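Local coordinates for CysE, serine acetyltransferase (Brucella abortus, PDB 4HZD) that catalyses transfer of the acetyl group of acetyl-coenzyme A to the hydroxyl of L-serine, giving the O-acetylserine needed for cysteine biosynthesis, at the interface of chains A and B. Numbering follows the deposited sequence. Chains: chain A/B, CysE, serine acetyltransferase.

Contact 1: the interface of chains A and B. Residues chain A 40, 58, 113-114; chain B 67, 137, 141.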
ATOM      1  N   PHE A  40      -1.237  16.348   2.251  1.00 21.97           N
ATOM      2  CA  PHE A  40       0.176  16.282   2.673  1.00 21.99           C
ATOM      3  C   PHE A  40       0.532  17.307   3.746  1.00 20.29           C
ATOM      4  O   PHE A  40       1.096  16.993   4.796  1.00 19.80           O
ATOM      5  CB  PHE A  40       1.056  16.497   1.430  1.00 21.44           C
ATOM      6  CG  PHE A  40       2.550  16.468   1.710  1.00 21.81           C
ATOM      7  CD1 PHE A  40       3.137  15.400   2.395  1.00 20.88           C
ATOM      8  CD2 PHE A  40       3.381  17.480   1.205  1.00 20.86           C
ATOM      9  CE1 PHE A  40       4.522  15.402   2.621  1.00 21.50           C
ATOM     10  CE2 PHE A  40       4.749  17.462   1.399  1.00 21.04           C
ATOM     11  CZ  PHE A  40       5.323  16.404   2.100  1.00 21.51           C
ATOM     12  N   ARG A  58       6.701  13.316   9.443  1.00 21.85           N
ATOM     13  CA  ARG A  58       7.356  13.314   8.125  1.00 20.48           C
ATOM     14  C   ARG A  58       8.341  12.162   7.968  1.00 20.77           C
ATOM     15  O   ARG A  58       8.293  11.397   6.970  1.00 20.85           O
ATOM     16  CB  ARG A  58       8.088  14.632   7.882  1.00 20.36           C
ATOM     17  CG  ARG A  58       8.760  14.689   6.512  1.00 20.67           C
ATOM     18  CD  ARG A  58       7.710  15.008   5.448  1.00 20.66           C
ATOM     19  NE  ARG A  58       8.080  14.639   4.085  1.00 20.55           N
ATOM     20  CZ  ARG A  58       7.620  13.566   3.441  1.00 21.09           C
ATOM     21  NH1 ARG A  58       6.842  12.708   4.066  1.00 21.15           N
ATOM     22  NH2 ARG A  58       7.969  13.335   2.173  1.00 19.40           N
ATOM     23  N   LEU A 113      10.159  19.289   5.382  1.00 21.60           N
ATOM     24  CA  LEU A 113       9.372  18.460   4.443  1.00 22.19           C
ATOM     25  C   LEU A 113      10.191  17.705   3.415  1.00 23.00           C
ATOM     26  O   LEU A 113       9.787  16.629   3.006  1.00 23.15           O
ATOM     27  CB  LEU A 113       8.358  19.317   3.688  1.00 21.23           C
ATOM     28  CG  LEU A 113       7.300  19.982   4.542  1.00 21.80           C
ATOM     29  CD1 LEU A 113       6.545  20.899   3.583  1.00 22.50           C
ATOM     30  CD2 LEU A 113       6.386  18.939   5.180  1.00 20.42           C
ATOM     31  N   TYR A 114      11.315  18.295   2.977  1.00 22.09           N
ATOM     32  CA  TYR A 114      11.924  17.907   1.690  1.00 21.84           C
ATOM     33  C   TYR A 114      13.334  17.310   1.753  1.00 21.22           C
ATOM     34  O   TYR A 114      13.669  16.373   1.006  1.00 20.55           O
ATOM     35  CB  TYR A 114      11.837  19.052   0.649  1.00 19.89           C
ATOM     36  CG  TYR A 114      10.434  19.582   0.456  1.00 22.23           C
ATOM     37  CD1 TYR A 114       9.382  18.726   0.091  1.00 22.30           C
ATOM     38  CD2 TYR A 114      10.128  20.941   0.696  1.00 20.98           C
ATOM     39  CE1 TYR A 114       8.075  19.198  -0.029  1.00 22.73           C
ATOM     40  CE2 TYR A 114       8.832  21.423   0.553  1.00 22.66           C
ATOM     41  CZ  TYR A 114       7.810  20.551   0.164  1.00 21.97           C
ATOM     42  OH  TYR A 114       6.515  21.007   0.048  1.00 21.77           O
TER
ATOM     43  N   ASP B  67       2.077   9.838   0.642  1.00 26.13           N
ATOM     44  CA  ASP B  67       2.123  11.295   0.839  1.00 25.49           C
ATOM     45  C   ASP B  67       1.504  12.100  -0.298  1.00 24.51           C
ATOM     46  O   ASP B  67       0.846  13.091  -0.049  1.00 23.01           O
ATOM     47  CB  ASP B  67       3.562  11.750   0.978  1.00 27.19           C
ATOM     48  CG  ASP B  67       4.129  11.497   2.349  1.00 30.21           C
ATOM     49  OD1 ASP B  67       3.405  11.623   3.379  1.00 30.24           O
ATOM     50  OD2 ASP B  67       5.336  11.195   2.384  1.00 32.97           O
ATOM     51  N   ASP B 137       6.128  24.437  -3.716  1.00 25.46           N
ATOM     52  CA  ASP B 137       6.039  23.231  -2.917  1.00 25.60           C
ATOM     53  C   ASP B 137       5.914  21.999  -3.754  1.00 23.57           C
ATOM     54  O   ASP B 137       6.634  21.047  -3.503  1.00 24.32           O
ATOM     55  CB  ASP B 137       4.981  23.308  -1.834  1.00 27.07           C
ATOM     56  CG  ASP B 137       5.470  24.100  -0.701  1.00 27.89           C
ATOM     57  OD1 ASP B 137       6.132  23.510   0.178  1.00 30.73           O
ATOM     58  OD2 ASP B 137       5.318  25.332  -0.732  1.00 29.93           O
ATOM     59  N   TYR B 141       8.698  19.103  -3.710  1.00 19.19           N
ATOM     60  CA  TYR B 141       8.266  17.756  -3.424  1.00 19.76           C
ATOM     61  C   TYR B 141       8.785  16.790  -4.487  1.00 18.86           C
ATOM     62  O   TYR B 141       9.245  15.691  -4.174  1.00 19.78           O
ATOM     63  CB  TYR B 141       6.718  17.636  -3.255  1.00 19.43           C
ATOM     64  CG  TYR B 141       6.352  16.231  -2.935  1.00 21.20           C
ATOM     65  CD1 TYR B 141       6.457  15.746  -1.629  1.00 19.81           C
ATOM     66  CD2 TYR B 141       6.000  15.327  -3.948  1.00 21.26           C
ATOM     67  CE1 TYR B 141       6.167  14.429  -1.332  1.00 22.51           C
ATOM     68  CE2 TYR B 141       5.709  13.995  -3.649  1.00 21.98           C
ATOM     69  CZ  TYR B 141       5.809  13.555  -2.345  1.00 22.69           C
ATOM     70  OH  TYR B 141       5.533  12.258  -2.005  1.00 25.61           O
TER
HETATM   71  O   HOH W   1       6.641  11.209   0.201  1.00 26.62           O
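A:Phe40, A:Arg58 and A:Tyr114 meet B:Asp67, B:Asp137 and B:Tyr141 in a mixed aromatic and charged interface between helical regions, joining neighbouring subunits of the deposited hexamer. A:Arg58 NH1 makes a salt bridge at 2.7 Å with B:Asp67 OD2, coming in from above the carboxylate plane, the guanidinium and carboxylate planes 74° apart. Water 1 ties the same carboxylate oxygen to A:Arg58 NH2 and to the phenol oxygen OH of B:Tyr141, which lies 2.7 Å from the water. The guanidinium is steadied on its own side as well: NE of A:Arg58 donates 2.8 Å to O of A:Leu113, and CE1 of A:Phe40 sits over the centre of its flat face. A:Phe40, its CG anti to the backbone N (chi1 179°), sets its CD1-CE1 rim against B:Asp67 and takes the CD1-CE1 edge of B:Tyr141 near the rim of one face, the planes 69° apart. Farther along, the phenol OH of A:Tyr114 donates 2.5 Å to the anti lone pair of B:Asp137 OD1, while its CE1 packs on CA of B:Tyr141. Chain A supplies helices 38-46 and 51-63, the last residue of helix 109-113 and A:Tyr114 just beyond it; chain B supplies helix 136-149 and the turn between helices 51-63 and 70-83.

Contact 2: the interface of chains A and B. Residues chain A 105, 107, 109-110, 113-114; chain B 137, 140.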
ATOM      1  N   TYR A 105      17.294  27.342  -0.722  1.00 39.68           N
ATOM      2  CA  TYR A 105      15.987  27.220  -0.047  1.00 39.54           C
ATOM      3  C   TYR A 105      15.769  28.418   0.852  1.00 38.65           C
ATOM      4  O   TYR A 105      16.694  28.818   1.553  1.00 36.83           O
ATOM      5  CB  TYR A 105      15.905  25.903   0.769  1.00 40.86           C
ATOM      6  CG  TYR A 105      16.138  24.704  -0.110  1.00 38.92           C
ATOM      7  CD1 TYR A 105      15.139  24.245  -0.969  1.00 42.18           C
ATOM      8  CD2 TYR A 105      17.385  24.092  -0.153  1.00 40.24           C
ATOM      9  CE1 TYR A 105      15.363  23.184  -1.828  1.00 43.36           C
ATOM     10  CE2 TYR A 105      17.633  23.034  -1.007  1.00 41.59           C
ATOM     11  CZ  TYR A 105      16.616  22.577  -1.838  1.00 46.85           C
ATOM     12  OH  TYR A 105      16.857  21.518  -2.690  1.00 46.67           O
ATOM     13  N   ARG A 107      13.091  28.695   3.243  1.00 34.80           N
ATOM     14  CA  ARG A 107      12.089  28.490   4.303  1.00 30.56           C
ATOM     15  C   ARG A 107      12.506  27.455   5.358  1.00 27.24           C
ATOM     16  O   ARG A 107      13.112  26.440   5.029  1.00 23.76           O
ATOM     17  CB  ARG A 107      10.715  28.151   3.675  1.00 30.00           C
ATOM     18  CG  ARG A 107      10.256  29.137   2.572  1.00 31.13           C
ATOM     19  CD  ARG A 107       9.012  28.638   1.846  1.00 29.69           C
ATOM     20  NE  ARG A 107       9.230  27.279   1.337  1.00 29.91           N
ATOM     21  CZ  ARG A 107       8.277  26.487   0.875  1.00 30.51           C
ATOM     22  NH1 ARG A 107       7.016  26.923   0.828  1.00 29.56           N
ATOM     23  NH2 ARG A 107       8.581  25.254   0.462  1.00 26.90           N
ATOM     24  N   MET A 109      10.552  25.536   6.592  1.00 22.74           N
ATOM     25  CA  MET A 109       9.741  24.353   6.214  1.00 26.14           C
ATOM     26  C   MET A 109      10.474  23.424   5.223  1.00 25.57           C
ATOM     27  O   MET A 109      10.176  22.217   5.164  1.00 25.02           O
ATOM     28  CB  MET A 109       8.420  24.823   5.594  1.00 25.55           C
ATOM     29  CG  MET A 109       7.426  23.699   5.353  1.00 27.79           C
ATOM     30  SD  MET A 109       5.805  24.379   4.974  1.00 25.86           S
ATOM     31  CE  MET A 109       5.808  24.729   3.237  1.00 24.32           C
ATOM     32  N   ASP A 110      11.429  23.978   4.458  1.00 25.88           N
ATOM     33  CA  ASP A 110      12.113  23.205   3.405  1.00 24.74           C
ATOM     34  C   ASP A 110      12.833  21.962   3.954  1.00 22.64           C
ATOM     35  O   ASP A 110      12.605  20.874   3.446  1.00 24.02           O
ATOM     36  CB  ASP A 110      13.025  24.085   2.495  1.00 26.51           C
ATOM     37  CG  ASP A 110      12.241  25.164   1.735  1.00 27.53           C
ATOM     38  OD1 ASP A 110      11.058  24.959   1.417  1.00 32.19           O
ATOM     39  OD2 ASP A 110      12.790  26.245   1.483  1.00 30.93           O
ATOM     40  N   LEU A 113      10.159  19.289   5.382  1.00 21.60           N
ATOM     41  CA  LEU A 113       9.372  18.460   4.443  1.00 22.19           C
ATOM     42  C   LEU A 113      10.191  17.705   3.415  1.00 23.00           C
ATOM     43  O   LEU A 113       9.787  16.629   3.006  1.00 23.15           O
ATOM     44  CB  LEU A 113       8.358  19.317   3.688  1.00 21.23           C
ATOM     45  CG  LEU A 113       7.300  19.982   4.542  1.00 21.80           C
ATOM     46  CD1 LEU A 113       6.545  20.899   3.583  1.00 22.50           C
ATOM     47  CD2 LEU A 113       6.386  18.939   5.180  1.00 20.42           C
ATOM     48  N   TYR A 114      11.315  18.295   2.977  1.00 22.09           N
ATOM     49  CA  TYR A 114      11.924  17.907   1.690  1.00 21.84           C
ATOM     50  C   TYR A 114      13.334  17.310   1.753  1.00 21.22           C
ATOM     51  O   TYR A 114      13.669  16.373   1.006  1.00 20.55           O
ATOM     52  CB  TYR A 114      11.837  19.052   0.649  1.00 19.89           C
ATOM     53  CG  TYR A 114      10.434  19.582   0.456  1.00 22.23           C
ATOM     54  CD1 TYR A 114       9.382  18.726   0.091  1.00 22.30           C
ATOM     55  CD2 TYR A 114      10.128  20.941   0.696  1.00 20.98           C
ATOM     56  CE1 TYR A 114       8.075  19.198  -0.029  1.00 22.73           C
ATOM     57  CE2 TYR A 114       8.832  21.423   0.553  1.00 22.66           C
ATOM     58  CZ  TYR A 114       7.810  20.551   0.164  1.00 21.97           C
ATOM     59  OH  TYR A 114       6.515  21.007   0.048  1.00 21.77           O
TER
ATOM     60  N   ASP B 137       6.128  24.437  -3.716  1.00 25.46           N
ATOM     61  CA  ASP B 137       6.039  23.231  -2.917  1.00 25.60           C
ATOM     62  C   ASP B 137       5.914  21.999  -3.754  1.00 23.57           C
ATOM     63  O   ASP B 137       6.634  21.047  -3.503  1.00 24.32           O
ATOM     64  CB  ASP B 137       4.981  23.308  -1.834  1.00 27.07           C
ATOM     65  CG  ASP B 137       5.470  24.100  -0.701  1.00 27.89           C
ATOM     66  OD1 ASP B 137       6.132  23.510   0.178  1.00 30.73           O
ATOM     67  OD2 ASP B 137       5.318  25.332  -0.732  1.00 29.93           O
ATOM     68  N   TYR B 140       9.389  21.346  -5.107  1.00 20.66           N
ATOM     69  CA  TYR B 140      10.350  20.829  -4.127  1.00 21.60           C
ATOM     70  C   TYR B 140       9.998  19.394  -3.753  1.00 21.09           C
ATOM     71  O   TYR B 140      10.885  18.555  -3.516  1.00 21.44           O
ATOM     72  CB  TYR B 140      10.393  21.679  -2.849  1.00 23.99           C
ATOM     73  CG  TYR B 140      10.947  23.086  -2.991  1.00 26.61           C
ATOM     74  CD1 TYR B 140      11.988  23.390  -3.896  1.00 26.79           C
ATOM     75  CD2 TYR B 140      10.439  24.121  -2.197  1.00 26.87           C
ATOM     76  CE1 TYR B 140      12.473  24.704  -3.999  1.00 29.07           C
ATOM     77  CE2 TYR B 140      10.924  25.412  -2.295  1.00 26.01           C
ATOM     78  CZ  TYR B 140      11.933  25.707  -3.187  1.00 28.14           C
ATOM     79  OH  TYR B 140      12.376  27.019  -3.244  1.00 26.60           O
TER
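A:Arg107 grips B:Asp137 end-on, one guanidinium nitrogen to each carboxylate oxygen. NH1 reaches the syn lone pair of OD2 at 2.8 Å, whereas NH2 meets OD1 of B:Asp137 at 3.0 Å from above the carboxylate plane, the two flat groups being turned 50° apart. Because OD1 also accepts from A:Tyr114, two donors of chain A hold this oxygen, and CE of A:Met109 packs close beside it. B:Tyr140, one turn along the same helix, sets its ring edge against the arginine, NH2 of A:Arg107 lying in the ring plane 3.4 Å from CD2 of B:Tyr140. CB of B:Tyr140 lies over one face of the A:Tyr114 ring, near its rim and 3.6 Å from CD2 of A:Tyr114, while CB of A:Leu113 fills the opposite face, so the phenol ring is clamped from both sides. A:Tyr105 turns its CD1-CE1 edge onto a face of the B:Tyr140 ring, toward the rim, the planes 65° apart.

Behind the first shell, A:Asp110 positions the arginine. Its OD1 receives both NE and NH2 of A:Arg107 side-on, the latter at 2.7 Å. The bend at chi3 (-54°) folds the guanidinium back to this carboxylate, and its charge would be shared between two acids, probably easing their mutual repulsion. The chain A residues come from the stretch leading into helix 109-113, that helix and the residue after it; those of chain B lie at the start of helix 136-149.

Contact 3: the interface of chains A and B. Residues chain A 103-104; chain B 176, 202.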
ATOM      1  N   PRO A 103      21.738  28.576   0.269  1.00 35.71           N
ATOM      2  CA  PRO A 103      21.044  29.647  -0.477  1.00 36.60           C
ATOM      3  C   PRO A 103      19.858  29.153  -1.342  1.00 39.09           C
ATOM      4  O   PRO A 103      18.974  29.953  -1.704  1.00 35.44           O
ATOM      5  CB  PRO A 103      22.146  30.222  -1.380  1.00 35.70           C
ATOM      6  CG  PRO A 103      23.443  29.634  -0.875  1.00 36.54           C
ATOM      7  CD  PRO A 103      23.075  28.303  -0.294  1.00 35.53           C
ATOM      8  N   ALA A 104      19.839  27.852  -1.637  1.00 35.98           N
ATOM      9  CA  ALA A 104      18.892  27.265  -2.573  1.00 37.37           C
ATOM     10  C   ALA A 104      17.461  27.187  -2.040  1.00 38.31           C
ATOM     11  O   ALA A 104      16.543  26.952  -2.809  1.00 44.15           O
ATOM     12  CB  ALA A 104      19.379  25.878  -2.986  1.00 36.07           C
TER
ATOM     13  N   GLU B 176      20.893  25.093  -8.362  1.00 23.45           N
ATOM     14  CA  GLU B 176      19.854  26.021  -8.748  1.00 25.17           C
ATOM     15  C   GLU B 176      20.123  26.854 -10.000  1.00 25.76           C
ATOM     16  O   GLU B 176      19.195  27.084 -10.788  1.00 24.49           O
ATOM     17  CB  GLU B 176      19.583  26.935  -7.539  1.00 28.59           C
ATOM     18  CG  GLU B 176      18.640  28.076  -7.825  1.00 33.31           C
ATOM     19  CD  GLU B 176      18.538  29.030  -6.651  1.00 33.80           C
ATOM     20  OE1 GLU B 176      19.451  29.020  -5.801  1.00 33.80           O
ATOM     21  OE2 GLU B 176      17.536  29.765  -6.593  1.00 36.31           O
ATOM     22  N   ARG B 202      26.074  30.800  -9.781  1.00 31.44           N
ATOM     23  CA  ARG B 202      27.130  30.095  -9.064  1.00 28.69           C
ATOM     24  C   ARG B 202      27.335  28.625  -9.439  1.00 27.86           C
ATOM     25  O   ARG B 202      28.063  27.920  -8.737  1.00 28.17           O
ATOM     26  CB  ARG B 202      26.891  30.206  -7.538  1.00 30.88           C
ATOM     27  CG  ARG B 202      25.638  29.487  -7.003  1.00 28.40           C
ATOM     28  CD  ARG B 202      25.283  29.903  -5.554  1.00 31.78           C
ATOM     29  NE  ARG B 202      24.153  29.142  -4.973  1.00 34.16           N
ATOM     30  CZ  ARG B 202      22.851  29.342  -5.233  1.00 35.44           C
ATOM     31  NH1 ARG B 202      22.435  30.281  -6.085  1.00 34.09           N
ATOM     32  NH2 ARG B 202      21.937  28.578  -4.634  1.00 38.83           N
TER
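OE1 of B:Glu176, which faces CA of A:Ala104 across the interface at 3.7 Å in a plain packing contact, takes a charged hydrogen bond, a salt bridge within chain B, of 2.8 Å from NH2 of B:Arg202. Both chain B residues sit in loops of that chain's left-handed beta-helix, the fold of the hexapeptide acyltransferase family. The bond is fairly straight, 158° at the hydrogen; OE1 is met nearly in line with its C-O bond and lies almost in the guanidinium plane. NH1 of the arginine adds a weak second link to the same oxygen.

Held this way, the guanidinium turns its NH2 end toward chain A. CB of the A:Pro103 ring packs 3.7 Å from NH2 of B:Arg202 and 4.0 Å from its CZ, and the methyl CB of A:Ala104 lies a little farther out. B:Arg202 leaves CA with CG lodged between the backbone N and the carbonyl carbon (chi1 66°), then runs extended from CG to NE, carrying its charged end across to the proline. Active sites of this family lie between adjacent subunits, and B:Arg202 probably belongs to the serine-binding part of one; its loop joins strands 191-193 and 205-206. B:Glu176 lies between strands 172-174 and 179-180, and A:Pro103 and A:Ala104 follow helix 87-101.

Contact 1 and contact 2 are one continuous surface: the centres of their C-alpha atoms are about 8 Å apart, and they share A:Leu113, A:Tyr114 and B:Asp137, with helix 136-149 of chain B running through both. Contact 3 lies about 14 Å from contact 2 and 20 Å from contact 1, measured between the same kind of centres; the segment between helices 87-101 and 109-113 of chain A leads from it into contact 2. The subunit interface thus runs from the helical region down to the beta-helix, so packing of the helices may also help align the probable shared active site.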